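Local coordinates for protein racemase, putative (PDB 3TCS) that binds magnesium and D-alanine and probably acts as a magnesium-dependent lyase or racemase of the mandelate racemase/muconate lactonizing enzyme family, at residues A70-G75 with D86-R91; N177-E180 with T185-I188. All coordinates share one frame; numbering follows the deposited sequence.

How the interactions relate
In chain order, interaction 1 comes first: residues 70-75, late in helix 58-73, meet residues 86-91 on helix 81-91, closing a ten-residue connection within the N-terminal domain. Interaction 2 opens only later, past strand 165-169 of the barrel, where residues 177-180 of the following loop fold back on residues 185-188 in helix 184-196 across four intervening residues. The two closures are therefore in series, neither nested nor crossed. The centres of interactions 1 and 2 lie about 45 Å apart, on opposite sides of the chain's centre. Between interactions 1 and 2 the nearest atoms are about 33 Å apart. One joins two helices by apolar packing; the other fixes a loop to a helix by hydrogen bonds.

Interaction 1: residues A70-G75 with D86-R91; sequences APWMLG and DIVTER
Trp72 and Met73, late in helix 58-73, pack against Val88 and Arg91 on helix 81-91, a helix-helix contact in the N-terminal domain of the enolase superfamily. The buried part is formed by Met73 and Val88. There Val88 CG2 sits 3.8 Å from Met73 CG and 4.0 Å from Trp72 CB, wedged against both while the Met73 and Val88 side chains cross at about a right angle. Helix 98-119 adds to this part, with Val107 against Met73 and Met104 against Val88. The other side is packed as closely but is more exposed, Arg91 fully and Trp72 partly. Here the aliphatic stem of Arg91 runs over one indole face, and its CB makes a CH-pi contact 3.8 Å from the centroid of the Trp72 five-membered ring, 18° off the normal. A bend at chi2 (-73°) lets CD follow CB and CG across the ring. The guanidinium does not lie flat on it: the two planes are 76° apart. Indole rotation is further constrained by Trp72 NE1, which hydrogen-bonds Glu92 OE2. An alanine at Trp72 removes the indole and would probably leave Glu92 without this donor and the Arg91 stem free to turn. At the outer end of that stem, Arg91 CD passes 3.8 Å from Trp72 CZ3.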
loop_
_atom_site.group_PDB
_atom_site.type_symbol
_atom_site.label_atom_id
_atom_site.label_comp_id
_atom_site.label_asym_id
_atom_site.label_seq_id
_atom_site.Cartn_x
_atom_site.Cartn_y
_atom_site.Cartn_z
ATOM N N ALA B 70 3.413 -12.025 -11.806
ATOM C CA ALA B 70 3.775 -12.986 -12.844
ATOM C C ALA B 70 3.018 -12.826 -14.164
ATOM O O ALA B 70 3.611 -12.911 -15.244
ATOM C CB ALA B 70 3.598 -14.408 -12.316
ATOM N N PRO B 71 1.698 -12.592 -14.104
ATOM C CA PRO B 71 0.934 -12.439 -15.347
ATOM C C PRO B 71 1.432 -11.331 -16.273
ATOM O O PRO B 71 1.299 -11.425 -17.493
ATOM C CB PRO B 71 -0.482 -12.170 -14.848
ATOM C CG PRO B 71 -0.525 -12.914 -13.552
ATOM C CD PRO B 71 0.801 -12.551 -12.937
ATOM N N TRP B 72 2.016 -10.286 -15.697
ATOM C CA TRP B 72 2.501 -9.166 -16.498
ATOM C C TRP B 72 3.959 -9.285 -16.914
ATOM O O TRP B 72 4.415 -8.559 -17.800
ATOM C CB TRP B 72 2.302 -7.860 -15.728
ATOM C CG TRP B 72 0.918 -7.712 -15.203
ATOM C CD1 TRP B 72 0.538 -7.673 -13.895
ATOM C CD2 TRP B 72 -0.286 -7.639 -15.975
ATOM N NE1 TRP B 72 -0.831 -7.586 -13.802
ATOM C CE2 TRP B 72 -1.361 -7.564 -15.065
ATOM C CE3 TRP B 72 -0.559 -7.632 -17.349
ATOM C CZ2 TRP B 72 -2.693 -7.482 -15.483
ATOM C CZ3 TRP B 72 -1.885 -7.552 -17.765
ATOM C CH2 TRP B 72 -2.934 -7.478 -16.833
ATOM N N MET B 73 4.689 -10.202 -16.287
ATOM C CA MET B 73 6.107 -10.369 -16.588
ATOM C C MET B 73 6.455 -11.587 -17.430
ATOM O O MET B 73 7.446 -11.572 -18.166
ATOM C CB MET B 73 6.907 -10.388 -15.286
ATOM C CG MET B 73 6.778 -9.090 -14.505
ATOM S SD MET B 73 7.825 -9.007 -13.055
ATOM C CE MET B 73 9.377 -8.486 -13.794
ATOM N N LEU B 74 5.650 -12.637 -17.329
ATOM C CA LEU B 74 5.899 -13.845 -18.104
ATOM C C LEU B 74 5.860 -13.563 -19.599
ATOM O O LEU B 74 4.969 -12.864 -20.085
ATOM C CB LEU B 74 4.865 -14.921 -17.762
ATOM C CG LEU B 74 5.031 -15.635 -16.420
ATOM C CD1 LEU B 74 3.877 -16.602 -16.217
ATOM C CD2 LEU B 74 6.363 -16.380 -16.395
ATOM N N GLY B 75 6.837 -14.105 -20.323
ATOM C CA GLY B 75 6.892 -13.915 -21.763
ATOM C C GLY B 75 7.437 -12.577 -22.234
ATOM O O GLY B 75 7.600 -12.357 -23.435
ATOM N N ASP B 86 7.342 -1.024 -14.052
ATOM C CA ASP B 86 6.383 0.077 -14.061
ATOM C C ASP B 86 5.066 -0.428 -14.629
ATOM O O ASP B 86 3.993 -0.039 -14.168
ATOM C CB ASP B 86 6.883 1.253 -14.907
ATOM C CG ASP B 86 8.010 2.024 -14.240
ATOM O OD1 ASP B 86 8.113 1.988 -12.994
ATOM O OD2 ASP B 86 8.784 2.684 -14.966
ATOM N N ILE B 87 5.150 -1.289 -15.638
ATOM C CA ILE B 87 3.955 -1.856 -16.249
ATOM C C ILE B 87 3.181 -2.639 -15.196
ATOM O O ILE B 87 1.954 -2.572 -15.145
ATOM C CB ILE B 87 4.309 -2.793 -17.426
ATOM C CG1 ILE B 87 4.723 -1.954 -18.638
ATOM C CG2 ILE B 87 3.114 -3.687 -17.772
ATOM C CD1 ILE B 87 5.202 -2.769 -19.824
ATOM N N VAL B 88 3.893 -3.377 -14.349
ATOM C CA VAL B 88 3.224 -4.146 -13.304
ATOM C C VAL B 88 2.439 -3.219 -12.376
ATOM O O VAL B 88 1.269 -3.479 -12.087
ATOM C CB VAL B 88 4.227 -4.970 -12.456
ATOM C CG1 VAL B 88 3.504 -5.606 -11.277
ATOM C CG2 VAL B 88 4.882 -6.056 -13.316
ATOM N N THR B 89 3.067 -2.135 -11.922
ATOM C CA THR B 89 2.386 -1.202 -11.025
ATOM C C THR B 89 1.243 -0.450 -11.704
ATOM O O THR B 89 0.270 -0.072 -11.056
ATOM C CB THR B 89 3.363 -0.170 -10.408
ATOM O OG1 THR B 89 3.947 0.631 -11.441
ATOM C CG2 THR B 89 4.461 -0.880 -9.633
ATOM N N GLU B 90 1.360 -0.228 -13.007
ATOM C CA GLU B 90 0.302 0.464 -13.732
ATOM C C GLU B 90 -0.875 -0.474 -13.978
ATOM O O GLU B 90 -2.032 -0.077 -13.843
ATOM C CB GLU B 90 0.851 1.023 -15.040
ATOM C CG GLU B 90 1.686 2.273 -14.816
ATOM C CD GLU B 90 2.569 2.621 -15.996
ATOM O OE1 GLU B 90 2.107 2.490 -17.147
ATOM O OE2 GLU B 90 3.725 3.041 -15.766
ATOM N N ARG B 91 -0.585 -1.726 -14.317
ATOM C CA ARG B 91 -1.649 -2.702 -14.544
ATOM C C ARG B 91 -2.369 -2.995 -13.227
ATOM O O ARG B 91 -3.553 -3.338 -13.210
ATOM C CB ARG B 91 -1.072 -4.003 -15.095
ATOM C CG ARG B 91 -0.498 -3.892 -16.489
ATOM C CD ARG B 91 -1.591 -3.772 -17.546
ATOM N NE ARG B 91 -1.006 -3.725 -18.880
ATOM C CZ ARG B 91 -0.421 -2.653 -19.405
ATOM N NH1 ARG B 91 -0.353 -1.519 -18.713
ATOM N NH2 ARG B 91 0.124 -2.725 -20.614
#

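Interaction 2: residues N177-E180 with T185-I188; sequences NRDE and TEEI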
loop_
_atom_site.group_PDB
_atom_site.type_symbol
_atom_site.label_atom_id
_atom_site.label_comp_id
_atom_site.label_asym_id
_atom_site.label_seq_id
_atom_site.Cartn_x
_atom_site.Cartn_y
_atom_site.Cartn_z
ATOM N N ASN B 177 4.491 8.464 21.655
ATOM C CA ASN B 177 5.273 9.237 22.620
ATOM C C ASN B 177 5.627 8.501 23.908
ATOM O O ASN B 177 6.372 9.021 24.742
ATOM C CB ASN B 177 4.560 10.546 22.964
ATOM C CG ASN B 177 5.445 11.765 22.754
ATOM O OD1 ASN B 177 5.125 12.869 23.204
ATOM N ND2 ASN B 177 6.558 11.572 22.059
ATOM N N ARG B 178 5.102 7.292 24.072
ATOM C CA ARG B 178 5.387 6.503 25.266
ATOM C C ARG B 178 6.644 5.649 25.090
ATOM O O ARG B 178 6.943 5.188 23.988
ATOM C CB ARG B 178 4.181 5.620 25.612
ATOM C CG ARG B 178 2.948 6.430 26.018
ATOM C CD ARG B 178 1.884 5.578 26.702
ATOM N NE ARG B 178 1.092 4.782 25.765
ATOM C CZ ARG B 178 0.217 5.290 24.901
ATOM N NH1 ARG B 178 0.015 6.602 24.845
ATOM N NH2 ARG B 178 -0.462 4.485 24.094
ATOM N N ASP B 179 7.383 5.454 26.180
ATOM C CA ASP B 179 8.614 4.661 26.165
ATOM C C ASP B 179 8.274 3.202 26.487
ATOM O O ASP B 179 7.172 2.915 26.959
ATOM C CB ASP B 179 9.590 5.208 27.214
ATOM C CG ASP B 179 11.044 4.917 26.880
ATOM O OD1 ASP B 179 11.312 3.999 26.075
ATOM O OD2 ASP B 179 11.928 5.605 27.433
ATOM N N GLU B 180 9.203 2.280 26.231
ATOM C CA GLU B 180 8.956 0.862 26.521
ATOM C C GLU B 180 8.576 0.769 28.000
ATOM O O GLU B 180 7.759 -0.059 28.404
ATOM C CB GLU B 180 10.204 0.024 26.235
ATOM C CG GLU B 180 9.957 -1.482 26.244
ATOM C CD GLU B 180 9.039 -1.946 25.114
ATOM O OE1 GLU B 180 8.628 -1.113 24.281
ATOM O OE2 GLU B 180 8.727 -3.154 25.056
ATOM N N THR B 185 14.764 5.070 27.738
ATOM C CA THR B 185 15.570 5.805 26.767
ATOM C C THR B 185 16.622 6.675 27.448
ATOM O O THR B 185 17.768 6.745 26.993
ATOM C CB THR B 185 14.685 6.676 25.858
ATOM O OG1 THR B 185 13.760 5.834 25.157
ATOM C CG2 THR B 185 15.540 7.430 24.840
ATOM N N GLU B 186 16.234 7.334 28.538
ATOM C CA GLU B 186 17.155 8.179 29.284
ATOM C C GLU B 186 18.341 7.363 29.801
ATOM O O GLU B 186 19.461 7.864 29.883
ATOM C CB GLU B 186 16.444 8.839 30.474
ATOM C CG GLU B 186 15.550 10.022 30.126
ATOM C CD GLU B 186 14.197 9.622 29.566
ATOM O OE1 GLU B 186 13.900 8.410 29.488
ATOM O OE2 GLU B 186 13.422 10.535 29.211
ATOM N N GLU B 187 18.094 6.105 30.147
ATOM C CA GLU B 187 19.154 5.245 30.660
ATOM C C GLU B 187 20.018 4.607 29.576
ATOM O O GLU B 187 21.239 4.552 29.699
ATOM C CB GLU B 187 18.563 4.133 31.538
ATOM C CG GLU B 187 19.567 3.039 31.883
ATOM C CD GLU B 187 18.984 1.954 32.768
ATOM O OE1 GLU B 187 17.762 1.703 32.693
ATOM O OE2 GLU B 187 19.756 1.335 33.527
ATOM N N ILE B 188 19.387 4.138 28.506
ATOM C CA ILE B 188 20.129 3.460 27.453
ATOM C C ILE B 188 21.158 4.328 26.729
ATOM O O ILE B 188 22.210 3.833 26.325
ATOM C CB ILE B 188 19.150 2.810 26.428
ATOM C CG1 ILE B 188 19.842 1.651 25.710
ATOM C CG2 ILE B 188 18.658 3.848 25.431
ATOM C CD1 ILE B 188 18.892 0.796 24.874
HETATM O O HOH W 1 11.280 7.501 29.187
#
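Both donors of Thr185, its backbone N and its hydroxyl, bind a single oxygen of Asp179, OD2, at the first turn of helix 184-196. The motif is a beta-to-alpha connection of the barrel domain, with the loop after strand 165-169 pinned to the helix that follows it. The two donors reach OD2 from different directions. Thr185 N uses the syn lone pair of Asp179 OD2 at 2.9 Å. That bond is nearly straight, with an N-H...O angle of 163°. Thr185 OG1, also 2.9 Å from Asp179 OD2, instead stands above the carboxylate plane, 38° out of it. The threonine can offer both because its OG1 is set beside its own backbone N (chi1 -60°), which places the two donors side by side. On the other branch, Glu180 N meets Asp179 OD1 at 2.7 Å on the anti side and somewhat out of the carboxylate plane, a bent bond that helps restrict rotation of the group. The N-terminal turn of the helix is likely to stabilise the negative charge here.

Thr185 is buried, and its OG1 is also hydrogen-bonded to Gly171 N, which links the aspartate to the loop just past strand 165-169; the strand itself carries Lys167 and Arg169 of the D-alanine pocket. Glu186 brings a second carboxylate close. Its chain bends at chi2 and carries OE1 to 4.0 Å from Asp179 OD2, an approach of like charges that a water donating to both probably eases. Arg214 probably offsets the charge further through its salt bridge with Glu186 OE2. The bridging water lies 2.7 Å from Asp179 OD2 and 2.8 Å from Glu186 OE1, making it the third donor to OD2.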